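Local coordinates for GTP-sensing transcriptional pleiotropic repressor CodY (PDB 5N0L), which probably represses transcription in response to nutrient supply, sensing isoleucine, which its GAF domain binds as a cofactor, at residues E90-N96 against K113-P119. Sequence-based numbering, arbitrary orientation.
With ILE (isoleucine), chain G.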
ATOM      1  N   GLU A  90      -4.227 -30.390   4.657  1.00 31.92           N
ATOM      2  CA  GLU A  90      -4.829 -30.494   3.312  1.00 32.28           C
ATOM      3  C   GLU A  90      -6.319 -30.509   3.463  1.00 27.11           C
ATOM      4  O   GLU A  90      -6.795 -30.890   4.501  1.00 28.37           O
ATOM      5  CB  GLU A  90      -4.500 -31.871   2.677  1.00 33.21           C
ATOM      6  CG  GLU A  90      -3.111 -32.294   2.667  1.00 41.88           C
ATOM      7  CD  GLU A  90      -2.992 -33.507   1.772  1.00 58.06           C
ATOM      8  OE1 GLU A  90      -2.388 -33.341   0.698  1.00 60.52           O
ATOM      9  OE2 GLU A  90      -3.557 -34.584   2.125  1.00 58.77           O
ATOM     10  N   THR A  91      -7.064 -30.185   2.393  1.00 23.62           N
ATOM     11  CA  THR A  91      -8.461 -30.263   2.458  1.00 23.77           C
ATOM     12  C   THR A  91      -8.963 -31.541   3.101  1.00 23.28           C
ATOM     13  O   THR A  91      -8.587 -32.697   2.753  1.00 28.28           O
ATOM     14  CB  THR A  91      -9.101 -29.992   1.101  1.00 25.32           C
ATOM     15  OG1 THR A  91      -8.764 -28.696   0.640  1.00 27.42           O
ATOM     16  CG2 THR A  91     -10.632 -30.121   1.188  1.00 29.08           C
ATOM     17  N   LEU A  92      -9.831 -31.361   4.072  1.00 23.12           N
ATOM     18  CA  LEU A  92     -10.550 -32.424   4.724  1.00 22.52           C
ATOM     19  C   LEU A  92     -11.981 -32.373   4.277  1.00 25.92           C
ATOM     20  O   LEU A  92     -12.781 -31.451   4.613  1.00 21.64           O
ATOM     21  CB  LEU A  92     -10.437 -32.276   6.227  1.00 24.14           C
ATOM     22  CG  LEU A  92     -11.126 -33.409   6.982  1.00 37.62           C
ATOM     23  CD1 LEU A  92     -10.552 -34.824   6.708  1.00 40.67           C
ATOM     24  CD2 LEU A  92     -11.052 -33.136   8.475  1.00 39.41           C
ATOM     25  N   GLU A  93     -12.397 -33.381   3.450  1.00 23.58           N
ATOM     26  CA  GLU A  93     -13.755 -33.283   2.912  1.00 26.21           C
ATOM     27  C   GLU A  93     -14.703 -34.193   3.546  1.00 22.79           C
ATOM     28  O   GLU A  93     -14.363 -35.326   3.860  1.00 23.21           O
ATOM     29  CB  GLU A  93     -13.847 -33.400   1.403  1.00 34.78           C
ATOM     30  CG  GLU A  93     -13.380 -34.621   0.773  1.00 48.17           C
ATOM     31  CD  GLU A  93     -14.177 -34.964  -0.518  1.00 62.08           C
ATOM     32  OE1 GLU A  93     -14.996 -34.229  -1.170  1.00 45.76           O
ATOM     33  OE2 GLU A  93     -13.991 -36.086  -0.862  1.00 62.15           O
ATOM     34  N   ASN A  94     -15.931 -33.713   3.710  1.00 23.79           N
ATOM     35  CA  ASN A  94     -17.045 -34.518   4.181  1.00 25.23           C
ATOM     36  C   ASN A  94     -16.842 -35.191   5.484  1.00 24.38           C
ATOM     37  O   ASN A  94     -17.126 -36.342   5.665  1.00 24.41           O
ATOM     38  CB  ASN A  94     -17.479 -35.571   3.067  1.00 25.50           C
ATOM     39  CG  ASN A  94     -17.993 -34.923   1.864  1.00 26.68           C
ATOM     40  OD1 ASN A  94     -17.644 -35.298   0.684  1.00 32.11           O
ATOM     41  ND2 ASN A  94     -18.849 -33.955   2.084  1.00 20.36           N
ATOM     42  N   LEU A  95     -16.286 -34.449   6.455  1.00 25.04           N
ATOM     43  CA  LEU A  95     -16.259 -34.894   7.757  1.00 24.87           C
ATOM     44  C   LEU A  95     -17.746 -35.014   8.206  1.00 25.18           C
ATOM     45  O   LEU A  95     -18.578 -34.104   7.958  1.00 26.36           O
ATOM     46  CB  LEU A  95     -15.489 -33.766   8.566  1.00 27.10           C
ATOM     47  CG  LEU A  95     -15.227 -34.018   9.987  1.00 30.36           C
ATOM     48  CD1 LEU A  95     -14.253 -35.166  10.138  1.00 32.60           C
ATOM     49  CD2 LEU A  95     -14.575 -32.726  10.557  1.00 29.31           C
ATOM     50  N   ASN A  96     -18.082 -36.179   8.777  1.00 23.67           N
ATOM     51  CA  ASN A  96     -19.442 -36.665   9.119  1.00 32.46           C
ATOM     52  C   ASN A  96     -19.162 -37.921  10.068  1.00 29.10           C
ATOM     53  O   ASN A  96     -18.071 -38.387  10.091  1.00 50.46           O
ATOM     54  CB  ASN A  96     -20.051 -37.066   7.716  1.00 33.15           C
ATOM     55  CG  ASN A  96     -21.478 -37.620   7.759  1.00 28.54           C
ATOM     56  OD1 ASN A  96     -21.642 -38.807   7.490  1.00 37.00           O
ATOM     57  ND2 ASN A  96     -22.511 -36.809   8.014  1.00 30.17           N
ATOM     58  N   LYS A 113     -24.394 -33.635   9.738  1.00 25.20           N
ATOM     59  CA  LYS A 113     -23.896 -32.691   8.777  1.00 23.49           C
ATOM     60  C   LYS A 113     -22.600 -33.163   8.083  1.00 19.81           C
ATOM     61  O   LYS A 113     -21.919 -34.058   8.546  1.00 26.43           O
ATOM     62  CB  LYS A 113     -23.585 -31.352   9.503  1.00 24.14           C
ATOM     63  CG  LYS A 113     -24.893 -30.799  10.042  1.00 27.41           C
ATOM     64  CD  LYS A 113     -24.702 -29.424  10.671  1.00 27.58           C
ATOM     65  CE  LYS A 113     -24.642 -28.364   9.643  1.00 24.92           C
ATOM     66  NZ  LYS A 113     -24.603 -26.945  10.164  1.00 26.30           N
ATOM     67  N   TYR A 114     -22.370 -32.586   6.910  1.00 22.56           N
ATOM     68  CA  TYR A 114     -21.133 -32.752   6.187  1.00 22.36           C
ATOM     69  C   TYR A 114     -20.379 -31.478   6.322  1.00 19.68           C
ATOM     70  O   TYR A 114     -20.924 -30.426   5.994  1.00 20.76           O
ATOM     71  CB  TYR A 114     -21.409 -32.966   4.672  1.00 21.66           C
ATOM     72  CG  TYR A 114     -22.228 -34.262   4.427  1.00 21.31           C
ATOM     73  CD1 TYR A 114     -21.568 -35.465   4.272  1.00 25.64           C
ATOM     74  CD2 TYR A 114     -23.591 -34.247   4.360  1.00 23.68           C
ATOM     75  CE1 TYR A 114     -22.295 -36.635   4.077  1.00 26.91           C
ATOM     76  CE2 TYR A 114     -24.349 -35.416   4.149  1.00 23.17           C
ATOM     77  CZ  TYR A 114     -23.678 -36.620   4.038  1.00 21.32           C
ATOM     78  OH  TYR A 114     -24.410 -37.797   3.749  1.00 25.86           O
ATOM     79  N   THR A 115     -19.149 -31.606   6.744  1.00 21.92           N
ATOM     80  CA  THR A 115     -18.274 -30.445   6.911  1.00 22.98           C
ATOM     81  C   THR A 115     -16.949 -30.608   6.148  1.00 21.00           C
ATOM     82  O   THR A 115     -16.294 -31.672   6.226  1.00 26.92           O
ATOM     83  CB  THR A 115     -18.014 -30.249   8.438  1.00 25.82           C
ATOM     84  OG1 THR A 115     -19.287 -30.007   9.062  1.00 27.60           O
ATOM     85  CG2 THR A 115     -17.023 -29.004   8.596  1.00 28.57           C
ATOM     86  N   THR A 116     -16.601 -29.601   5.373  1.00 18.33           N
ATOM     87  CA  THR A 116     -15.366 -29.521   4.686  1.00 21.38           C
ATOM     88  C   THR A 116     -14.480 -28.399   5.255  1.00 22.06           C
ATOM     89  O   THR A 116     -14.964 -27.266   5.456  1.00 24.71           O
ATOM     90  CB  THR A 116     -15.645 -29.343   3.203  1.00 23.22           C
ATOM     91  OG1 THR A 116     -16.262 -30.598   2.732  1.00 23.92           O
ATOM     92  CG2 THR A 116     -14.375 -29.038   2.395  1.00 27.50           C
ATOM     93  N   VAL A 117     -13.236 -28.725   5.454  1.00 22.01           N
ATOM     94  CA  VAL A 117     -12.226 -27.800   6.061  1.00 21.70           C
ATOM     95  C   VAL A 117     -11.054 -27.618   5.120  1.00 23.69           C
ATOM     96  O   VAL A 117     -10.332 -28.609   4.713  1.00 25.08           O
ATOM     97  CB  VAL A 117     -11.777 -28.335   7.414  1.00 23.19           C
ATOM     98  CG1 VAL A 117     -10.822 -27.308   8.096  1.00 23.68           C
ATOM     99  CG2 VAL A 117     -12.969 -28.696   8.311  1.00 26.06           C
ATOM    100  N   VAL A 118     -10.931 -26.371   4.677  1.00 20.55           N
ATOM    101  CA  VAL A 118      -9.952 -26.002   3.671  1.00 21.65           C
ATOM    102  C   VAL A 118      -8.927 -25.055   4.253  1.00 20.92           C
ATOM    103  O   VAL A 118      -9.324 -23.905   4.616  1.00 22.76           O
ATOM    104  CB  VAL A 118     -10.574 -25.360   2.452  1.00 21.67           C
ATOM    105  CG1 VAL A 118      -9.507 -25.100   1.379  1.00 23.93           C
ATOM    106  CG2 VAL A 118     -11.725 -26.242   1.943  1.00 24.72           C
ATOM    107  N   PRO A 119      -7.650 -25.484   4.256  1.00 25.42           N
ATOM    108  CA  PRO A 119      -6.601 -24.522   4.697  1.00 24.18           C
ATOM    109  C   PRO A 119      -6.525 -23.309   3.792  1.00 25.41           C
ATOM    110  O   PRO A 119      -6.618 -23.385   2.556  1.00 23.14           O
ATOM    111  CB  PRO A 119      -5.317 -25.333   4.644  1.00 27.57           C
ATOM    112  CG  PRO A 119      -5.763 -26.764   4.900  1.00 28.38           C
ATOM    113  CD  PRO A 119      -7.098 -26.863   4.193  1.00 26.04           C
TER
HETATM  114  N   ILE G 201     -21.169 -25.777  14.268  1.00 31.56           N
HETATM  115  CA  ILE G 201     -20.668 -25.582  12.875  1.00 31.98           C
HETATM  116  C   ILE G 201     -21.829 -25.583  11.914  1.00 31.93           C
HETATM  117  O   ILE G 201     -22.635 -26.509  11.965  1.00 30.98           O
HETATM  118  CB  ILE G 201     -19.652 -26.650  12.531  1.00 32.63           C
HETATM  119  CG1 ILE G 201     -18.413 -26.465  13.420  1.00 34.42           C
HETATM  120  CG2 ILE G 201     -19.176 -26.490  11.126  1.00 33.97           C
HETATM  121  CD1 ILE G 201     -17.485 -25.335  13.015  1.00 28.60           C
HETATM  122  OXT ILE G 201     -21.962 -24.615  11.196  1.00 30.06           O
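Asn96 lays its side-chain amide over one face of the Tyr114 ring, the two planes only 9° apart in an offset stack, with Asn96 CG 3.9 Å from Tyr114 CE1. The extended first torsion of Asn96 (chi1 180°) carries the amide alongside the ring and aims its N-H at the neighbouring backbone: Asn96 ND2 donates to Lys113 O at 2.9 Å. That bond is nearly straight and lies in the amide plane, but it reaches the carbonyl from well above its own plane. Stack and bond together fix the rotation of the amide. The Asn94 side chain approaches the same tyrosine obliquely, its plane roughly perpendicular to the ring.

Between the strands, Leu95 N donates to Thr115 O at 2.8 Å and Thr115 N returns the bond to Leu95 O; Leu92 and Val117 form a second hydrogen-bonded antiparallel pair. Asn94 and Leu95 both face Thr115, making a G1 beta bulge with Asn94 in a left-handed backbone conformation. Asn94 N lies close to Thr115 O, but at an angle too poor for a hydrogen bond; its N-H points almost straight at Thr116 OG1, 3.3 Å away. Within the chain strand 92-95 is an outermost strand of the antiparallel sheet of the GAF domain; 114-122 pairs with it, and 125-134 lies on the other side of 114-122.

The two sides of the pairing differ. Leu92 and Leu95 share one with Thr115 and Val117, and both leucines reach helix 100-103; on the other, Thr116 and Val118 pack against helix 141-158. There Thr91 OG1 rests 3.7 Å from Val118 CG1 while hydrogen-bonding Glu148. Thr115 OG1 hydrogen-bonds to Ser133, a residue of the isoleucine pocket. At the pocket itself Lys113, its chain bent at chi3 (80°), brings NZ 2.7 Å from the carboxylate O of the bound isoleucine, and Asp63 forms a salt bridge to the same ammonium.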